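RabGAP/TBC protein (Chlamydomonas reinhardtii, PDB 4P17) is of unknown function but is a flagellar protein built on the all-helical TBC domain of Rab GTPase-activating proteins, probably without their usual catalytic activity. Local coordinates at residues D14-P19 against V68-R73; V158-V163 against R248-L253. All blocks are in the same frame, centred on the assembly; numbering follows the deposited sequence. Where two conformers were deposited one is given.

Interaction 1 (D14-P19 against V68-R73)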
ATOM      1  N   ASP A  14       0.789 -12.555  10.973  1.00  7.47           N
ATOM      2  CA  ASP A  14       0.459 -12.741   9.563  1.00  6.04           C
ATOM      3  C   ASP A  14       1.686 -13.205   8.768  1.00 10.47           C
ATOM      4  O   ASP A  14       2.728 -13.507   9.338  1.00  6.05           O
ATOM      5  CB  ASP A  14      -0.162 -11.459   8.963  1.00  4.22           C
ATOM      6  CG  ASP A  14       0.768 -10.286   8.918  1.00 10.13           C
ATOM      7  OD1 ASP A  14       2.023 -10.444   8.998  1.00  7.30           O
ATOM      8  OD2 ASP A  14       0.195  -9.181   8.765  1.00  7.85           O
ATOM      9  N   LEU A  15       1.544 -13.256   7.448  1.00  6.71           N
ATOM     10  CA  LEU A  15       2.552 -13.885   6.606  1.00  6.57           C
ATOM     11  C   LEU A  15       3.847 -13.145   6.745  1.00 10.85           C
ATOM     12  O   LEU A  15       4.920 -13.728   6.755  1.00 11.73           O
ATOM     13  CB  LEU A  15       2.107 -13.907   5.145  1.00 10.77           C
ATOM     14  CG  LEU A  15       3.200 -14.307   4.157  1.00 10.00           C
ATOM     15  CD1 LEU A  15       3.604 -15.755   4.463  1.00  7.27           C
ATOM     16  CD2 LEU A  15       2.720 -14.138   2.720  1.00 11.32           C
ATOM     17  N   TYR A  16       3.730 -11.845   6.883  1.00  4.06           N
ATOM     18  CA  TYR A  16       4.903 -10.979   6.884  1.00  5.41           C
ATOM     19  C   TYR A  16       5.463 -10.754   8.285  1.00  7.28           C
ATOM     20  O   TYR A  16       6.409  -9.973   8.461  1.00  7.72           O
ATOM     21  CB  TYR A  16       4.496  -9.664   6.240  1.00  6.25           C
ATOM     22  CG  TYR A  16       4.320  -9.809   4.764  1.00  5.48           C
ATOM     23  CD1 TYR A  16       5.414 -10.007   3.928  1.00 11.27           C
ATOM     24  CD2 TYR A  16       3.062  -9.793   4.200  1.00  7.06           C
ATOM     25  CE1 TYR A  16       5.251 -10.149   2.562  1.00 15.48           C
ATOM     26  CE2 TYR A  16       2.897  -9.935   2.840  1.00  7.07           C
ATOM     27  CZ  TYR A  16       3.975 -10.104   2.030  1.00  6.77           C
ATOM     28  OH  TYR A  16       3.757 -10.263   0.690  1.00 10.92           O
ATOM     29  N   GLY A  17       4.901 -11.451   9.265  1.00  6.53           N
ATOM     30  CA  GLY A  17       5.412 -11.408  10.625  1.00 10.53           C
ATOM     31  C   GLY A  17       4.803 -10.376  11.563  1.00 13.14           C
ATOM     32  O   GLY A  17       5.300 -10.201  12.674  1.00  7.82           O
ATOM     33  N   PHE A  18       3.759  -9.676  11.131  1.00  5.78           N
ATOM     34  CA  PHE A  18       3.096  -8.684  12.003  1.00  7.11           C
ATOM     35  C   PHE A  18       2.150  -9.415  12.904  1.00 10.22           C
ATOM     36  O   PHE A  18       1.459 -10.325  12.439  1.00 11.85           O
ATOM     37  CB  PHE A  18       2.304  -7.650  11.187  1.00 12.49           C
ATOM     38  CG  PHE A  18       3.165  -6.775  10.334  1.00  8.68           C
ATOM     39  CD1 PHE A  18       3.715  -5.612  10.836  1.00 11.29           C
ATOM     40  CD2 PHE A  18       3.454  -7.133   9.028  1.00  6.92           C
ATOM     41  CE1 PHE A  18       4.516  -4.828  10.040  1.00  9.17           C
ATOM     42  CE2 PHE A  18       4.252  -6.368   8.246  1.00 10.31           C
ATOM     43  CZ  PHE A  18       4.783  -5.209   8.741  1.00 13.86           C
ATOM     44  N   PRO A  19       2.129  -9.056  14.194  1.00 13.18           N
ATOM     45  CA  PRO A  19       1.098  -9.652  15.049  1.00 21.14           C
ATOM     46  C   PRO A  19      -0.267  -9.187  14.629  1.00 12.98           C
ATOM     47  O   PRO A  19      -0.412  -8.014  14.275  1.00 24.71           O
ATOM     48  CB  PRO A  19       1.431  -9.120  16.449  1.00 24.14           C
ATOM     49  CG  PRO A  19       2.805  -8.674  16.392  1.00 22.95           C
ATOM     50  CD  PRO A  19       3.059  -8.222  14.974  1.00 22.84           C
ATOM     51  N   VAL A  68      -0.954 -11.214  -6.463  1.00  2.62           N
ATOM     52  CA  VAL A  68       0.341 -11.746  -6.857  1.00  4.41           C
ATOM     53  C   VAL A  68       0.772 -12.700  -5.736  1.00  3.56           C
ATOM     54  O   VAL A  68       0.640 -12.367  -4.572  1.00  3.00           O
ATOM     55  CB  VAL A  68       1.389 -10.620  -7.058  1.00  4.23           C
ATOM     56  CG1 VAL A  68       2.723 -11.222  -7.399  1.00  6.52           C
ATOM     57  CG2 VAL A  68       0.980  -9.618  -8.160  1.00  6.59           C
ATOM     58  N   PRO A  69       1.321 -13.884  -6.081  1.00  6.07           N
ATOM     59  CA  PRO A  69       1.906 -14.674  -4.998  1.00  6.16           C
ATOM     60  C   PRO A  69       2.931 -13.866  -4.217  1.00  7.06           C
ATOM     61  O   PRO A  69       3.781 -13.227  -4.840  1.00  8.45           O
ATOM     62  CB  PRO A  69       2.594 -15.835  -5.721  1.00  5.91           C
ATOM     63  CG  PRO A  69       1.925 -15.898  -7.081  1.00  8.76           C
ATOM     64  CD  PRO A  69       1.504 -14.509  -7.401  1.00  5.43           C
ATOM     65  N   PRO A  70       2.894 -13.943  -2.876  1.00  5.48           N
ATOM     66  CA  PRO A  70       3.811 -13.100  -2.103  1.00  5.24           C
ATOM     67  C   PRO A  70       5.259 -13.250  -2.565  1.00  5.34           C
ATOM     68  O   PRO A  70       5.979 -12.246  -2.683  1.00  7.89           O
ATOM     69  CB  PRO A  70       3.625 -13.601  -0.675  1.00  2.87           C
ATOM     70  CG  PRO A  70       2.136 -14.031  -0.654  1.00  4.20           C
ATOM     71  CD  PRO A  70       1.862 -14.574  -2.032  1.00  5.91           C
ATOM     72  N   THR A  71       5.675 -14.478  -2.851  1.00  8.69           N
ATOM     73  CA  THR A  71       7.085 -14.713  -3.134  1.00  5.43           C
ATOM     74  C   THR A  71       7.482 -14.074  -4.458  1.00  5.99           C
ATOM     75  O   THR A  71       8.688 -13.871  -4.708  1.00  7.50           O
ATOM     76  CB  THR A  71       7.418 -16.240  -3.106  1.00  8.48           C
ATOM     77  OG1 THR A  71       8.839 -16.451  -3.138  1.00 10.39           O
ATOM     78  CG2 THR A  71       6.802 -17.002  -4.247  1.00  2.59           C
ATOM     79  N   LEU A  72       6.502 -13.799  -5.326  1.00  2.11           N
ATOM     80  CA  LEU A  72       6.764 -13.109  -6.585  1.00  8.27           C
ATOM     81  C   LEU A  72       6.574 -11.618  -6.551  1.00  4.22           C
ATOM     82  O   LEU A  72       6.612 -10.992  -7.601  1.00  5.55           O
ATOM     83  CB  LEU A  72       5.860 -13.663  -7.702  1.00  6.29           C
ATOM     84  CG  LEU A  72       6.110 -15.126  -8.075  1.00 12.49           C
ATOM     85  CD1 LEU A  72       5.245 -15.521  -9.266  1.00 14.50           C
ATOM     86  CD2 LEU A  72       7.592 -15.342  -8.425  1.00  5.62           C
ATOM     87  N   ARG A  73       6.326 -11.012  -5.391  1.00  5.31           N
ATOM     88  CA  ARG A  73       5.969  -9.617  -5.484  1.00  3.77           C
ATOM     89  C   ARG A  73       7.210  -8.819  -5.907  1.00 10.37           C
ATOM     90  O   ARG A  73       7.087  -7.881  -6.648  1.00  8.63           O
ATOM     91  CB  ARG A  73       5.354  -9.121  -4.203  1.00  5.47           C
ATOM     92  CG  ARG A  73       3.953  -9.566  -4.092  1.00  4.36           C
ATOM     93  CD  ARG A  73       3.291  -9.150  -2.778  1.00  5.75           C
ATOM     94  NE  ARG A  73       1.848  -9.211  -2.931  1.00  3.99           N
ATOM     95  CZ  ARG A  73       1.003  -9.828  -2.129  1.00  3.31           C
ATOM     96  NH1 ARG A  73       1.398 -10.412  -0.983  1.00  6.33           N
ATOM     97  NH2 ARG A  73      -0.281  -9.816  -2.441  1.00  9.15           N
TER
HETATM   98  O   HOH W   1       6.218 -10.398  -0.674  1.00  5.46           O
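Y16 meets P70 and R73 through its hydroxyl, and this small patch illustrates how one phenol can fasten a loop without regular structure to the start of a distant helix. R73 NH1 donates to Y16 OH over 2.9 Å, with an N-H...O angle of 150°. The hydroxyl lies at the guanidinium edge, near that plane, while NH1 arrives at the rim of the tyrosine ring; the two flat groups are turned 39° against each other. On its other bond the hydroxyl donates to a water 2.8 Å from OH, and that water in turn donates a hydrogen bond to P70 O, lying 2.7 Å from it. One oxygen thus grips R73 directly and the backbone of P70 indirectly, and these two bonds fix where the end of the ring sits.

The apolar half is the pyrrolidine of P70. Its CB lies 3.6 Å from Y16 OH, and its CG is pressed against L15 CD2 at 3.4 Å, closer than carbons usually come. L15 reaches the proline because its CG stands opposite the backbone N (chi1 169°); CD2 also skims one face of the Y16 ring near its rim. The type I turn D14-G17 presents L15 and Y16 together, and D14 OD1 braces it by accepting from F18 N.

R73 has further neighbours: its side chain touches M247 of helix 243-256, and V68 O lies over one face of its guanidinium, toward the rim. The contact is partly buried. The N-terminal loop sits against the first turn of helix 243-256, with D14 bonded to S243, and also touches helix 153-164, while segment 68-73 leads from helix 57-65 into helix 73-80, its P69 and L72 resting on W44 of helix 27-50.

Interaction 2 (V158-V163 against R248-L253)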
ATOM      1  N   VAL A 158       7.836   2.430   3.169  1.00  7.99           N
ATOM      2  CA  VAL A 158       9.086   1.772   2.890  1.00  1.82           C
ATOM      3  C   VAL A 158       9.277   0.577   3.811  1.00  4.59           C
ATOM      4  O   VAL A 158       9.897  -0.422   3.421  1.00  6.87           O
ATOM      5  CB  VAL A 158      10.266   2.752   3.012  1.00  5.97           C
ATOM      6  CG1 VAL A 158      11.603   1.978   3.058  1.00 12.17           C
ATOM      7  CG2 VAL A 158      10.220   3.705   1.887  1.00  4.41           C
ATOM      8  N   GLY A 159       8.716   0.662   5.018  1.00  7.39           N
ATOM      9  CA  GLY A 159       8.767  -0.437   5.955  1.00  6.00           C
ATOM     10  C   GLY A 159       8.065  -1.646   5.370  1.00  6.24           C
ATOM     11  O   GLY A 159       8.578  -2.754   5.400  1.00  7.15           O
ATOM     12  N   LEU A 160       6.879  -1.446   4.805  1.00  8.62           N
ATOM     13  CA  LEU A 160       6.182  -2.576   4.223  1.00  2.39           C
ATOM     14  C   LEU A 160       6.836  -2.995   2.936  1.00  5.82           C
ATOM     15  O   LEU A 160       6.841  -4.167   2.618  1.00  8.26           O
ATOM     16  CB  LEU A 160       4.690  -2.267   4.012  1.00  8.33           C
ATOM     17  CG  LEU A 160       3.695  -3.180   4.725  1.00 16.06           C
ATOM     18  CD1 LEU A 160       3.950  -3.268   6.202  1.00 21.36           C
ATOM     19  CD2 LEU A 160       2.282  -2.620   4.481  1.00 10.84           C
ATOM     20  N   MET A 161       7.411  -2.051   2.187  1.00  4.93           N
ATOM     21  CA  MET A 161       8.145  -2.433   0.998  1.00  9.71           C
ATOM     22  C   MET A 161       9.321  -3.342   1.367  1.00  7.75           C
ATOM     23  O   MET A 161       9.523  -4.385   0.738  1.00 10.26           O
ATOM     24  CB  MET A 161       8.651  -1.208   0.253  1.00  4.00           C
ATOM     25  CG  MET A 161       7.602  -0.457  -0.511  1.00  3.66           C
ATOM     26  SD  MET A 161       8.493   0.857  -1.378  1.00  7.84           S
ATOM     27  CE  MET A 161       7.126   1.669  -2.234  1.00  9.99           C
ATOM     28  N   LEU A 162      10.071  -2.958   2.398  1.00  8.74           N
ATOM     29  CA  LEU A 162      11.196  -3.791   2.843  1.00  7.90           C
ATOM     30  C   LEU A 162      10.750  -5.224   3.174  1.00  7.48           C
ATOM     31  O   LEU A 162      11.356  -6.190   2.740  1.00  7.36           O
ATOM     32  CB  LEU A 162      11.904  -3.147   4.034  1.00  7.00           C
ATOM     33  CG  LEU A 162      12.796  -1.939   3.721  1.00 12.60           C
ATOM     34  CD1 LEU A 162      13.247  -1.283   5.021  1.00  7.14           C
ATOM     35  CD2 LEU A 162      13.999  -2.308   2.846  1.00  9.32           C
ATOM     36  N   VAL A 163       9.656  -5.355   3.910  0.57  5.92           N
ATOM     37  CA  VAL A 163       9.212  -6.676   4.313  0.57  7.85           C
ATOM     38  C   VAL A 163       8.703  -7.485   3.111  0.57  8.64           C
ATOM     39  O   VAL A 163       8.983  -8.680   3.006  0.57  9.28           O
ATOM     40  CB  VAL A 163       8.128  -6.583   5.408  0.57  9.57           C
ATOM     41  CG1 VAL A 163       7.582  -7.924   5.712  0.57 11.95           C
ATOM     42  CG2 VAL A 163       8.706  -5.977   6.697  0.57  7.36           C
ATOM     43  N   ARG A 248      -2.249  -6.577  -1.470  1.00  8.30           N
ATOM     44  CA  ARG A 248      -3.128  -6.778  -2.609  1.00  3.65           C
ATOM     45  C   ARG A 248      -3.528  -5.459  -3.250  1.00  5.46           C
ATOM     46  O   ARG A 248      -3.645  -5.351  -4.492  1.00  7.75           O
ATOM     47  CB  ARG A 248      -4.376  -7.541  -2.193  1.00  7.43           C
ATOM     48  CG  ARG A 248      -4.136  -9.012  -1.975  1.00  7.59           C
ATOM     49  CD  ARG A 248      -4.016  -9.770  -3.292  1.00  9.24           C
ATOM     50  NE  ARG A 248      -5.196  -9.605  -4.139  1.00  8.06           N
ATOM     51  CZ  ARG A 248      -6.324 -10.299  -3.979  1.00  7.42           C
ATOM     52  NH1 ARG A 248      -6.414 -11.231  -3.026  1.00  6.64           N
ATOM     53  NH2 ARG A 248      -7.349 -10.083  -4.785  1.00  8.17           N
ATOM     54  N   THR A 249      -3.727  -4.434  -2.439  1.00  1.37           N
ATOM     55  CA  THR A 249      -3.961  -3.100  -3.006  1.00  3.70           C
ATOM     56  C   THR A 249      -2.722  -2.654  -3.806  1.00  4.81           C
ATOM     57  O   THR A 249      -2.819  -2.059  -4.897  1.00  5.53           O
ATOM     58  CB  THR A 249      -4.317  -2.022  -1.946  1.00  6.03           C
ATOM     59  OG1 THR A 249      -3.160  -1.588  -1.230  1.00  6.12           O
ATOM     60  CG2 THR A 249      -5.379  -2.506  -0.960  1.00  4.56           C
ATOM     61  N   TRP A 250      -1.559  -2.981  -3.278  1.00  3.07           N
ATOM     62  CA  TRP A 250      -0.305  -2.578  -3.914  1.00  6.30           C
ATOM     63  C   TRP A 250      -0.063  -3.338  -5.212  1.00  5.78           C
ATOM     64  O   TRP A 250       0.437  -2.759  -6.212  1.00  4.32           O
ATOM     65  CB  TRP A 250       0.853  -2.794  -2.936  1.00  7.83           C
ATOM     66  CG  TRP A 250       0.927  -1.755  -1.806  1.00  6.40           C
ATOM     67  CD1 TRP A 250      -0.062  -0.831  -1.430  1.00  4.58           C
ATOM     68  CD2 TRP A 250       2.040  -1.528  -0.929  1.00  5.87           C
ATOM     69  NE1 TRP A 250       0.411  -0.058  -0.382  1.00  7.99           N
ATOM     70  CE2 TRP A 250       1.683  -0.477  -0.049  1.00  6.60           C
ATOM     71  CE3 TRP A 250       3.319  -2.110  -0.809  1.00  5.28           C
ATOM     72  CZ2 TRP A 250       2.558   0.003   0.951  1.00  6.74           C
ATOM     73  CZ3 TRP A 250       4.186  -1.625   0.201  1.00  5.39           C
ATOM     74  CH2 TRP A 250       3.795  -0.577   1.051  1.00  4.45           C
ATOM     75  N   ASP A 251      -0.419  -4.622  -5.224  1.00  3.55           N
ATOM     76  CA  ASP A 251      -0.386  -5.409  -6.479  1.00  4.01           C
ATOM     77  C   ASP A 251      -1.014  -4.614  -7.618  1.00  5.22           C
ATOM     78  O   ASP A 251      -0.418  -4.392  -8.651  1.00  5.74           O
ATOM     79  CB  ASP A 251      -1.127  -6.746  -6.375  1.00  3.63           C
ATOM     80  CG  ASP A 251      -0.440  -7.756  -5.443  1.00  7.40           C
ATOM     81  OD1 ASP A 251       0.751  -7.581  -5.166  1.00  3.88           O
ATOM     82  OD2 ASP A 251      -1.106  -8.742  -5.016  1.00  2.93           O
ATOM     83  N   SER A 252      -2.249  -4.188  -7.427  1.00  7.77           N
ATOM     84  CA  SER A 252      -2.929  -3.450  -8.490  1.00  4.42           C
ATOM     85  C   SER A 252      -2.463  -1.996  -8.635  1.00  8.03           C
ATOM     86  O   SER A 252      -2.472  -1.458  -9.744  1.00  6.31           O
ATOM     87  CB  SER A 252      -4.428  -3.513  -8.271  1.00  6.06           C
ATOM     88  OG  SER A 252      -4.866  -4.844  -8.588  1.00  7.93           O
ATOM     89  N   LEU A 253      -2.059  -1.360  -7.543  1.00  4.83           N
ATOM     90  CA  LEU A 253      -1.533   0.003  -7.615  1.00  5.55           C
ATOM     91  C   LEU A 253      -0.313   0.085  -8.529  1.00 11.66           C
ATOM     92  O   LEU A 253      -0.155   1.031  -9.320  1.00  8.71           O
ATOM     93  CB  LEU A 253      -1.141   0.519  -6.224  1.00  5.61           C
ATOM     94  CG  LEU A 253      -0.452   1.892  -6.156  1.00  3.80           C
ATOM     95  CD1 LEU A 253      -1.389   2.997  -6.669  1.00  4.65           C
ATOM     96  CD2 LEU A 253       0.055   2.219  -4.753  1.00  8.28           C
TER
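W250 reaches from helix 243-256 to L160 and M161 with the far end of its indole, a good example of two helices whose backbones stay well apart while a single large side chain spans the gap. The nearest CA atoms, of M161 and W250, are 9.8 Å apart. The tight part is the six-membered ring: its CH2 lies 3.5 Å from L160 CB and its CZ3 3.7 Å from M161 CG. Both carbons come at it obliquely, while M161 N stands at its edge, in plane, 3.8 Å from CZ3. W250 CG is anti to its own carbonyl carbon (chi1 -75°), which sends the indole across to helix 153-164. The methionine chain, extended beyond CG, crosses the indole at about a right angle.

The whole contact is apolar. Its looser side is the rest of the indole and the two helix backbones, where other parts of the chain take over rather than solvent. W250 NE1 donates to L236 O, fixing the rotation of the indole, and M161 touches L175 of helix 169-183. The result is buried helix-helix packing, a tryptophan of helix 243-256 set against helix 153-164 near the centre of the all-helical TBC fold.

Overall arrangement
Followed from the N terminus, the chain first closes interaction 1, bringing the loop at 14-19 onto 68-73 after 48 intervening residues that include helices 27-50 and 57-65. Only later does interaction 2 open, at 158-163, and it closes at 248-253 over 84 residues. The two loops therefore lie in series, neither nested nor crossed, yet in space their centres are about 10 Å apart and they touch directly. D251 OD2 takes both R73 NH2, as a salt bridge, and probably V68 N, while F18 packs on L160 and Y16 on V163. Together they tie the N-terminal loop and the entry to helix 73-80 to helices 153-164 and 243-256.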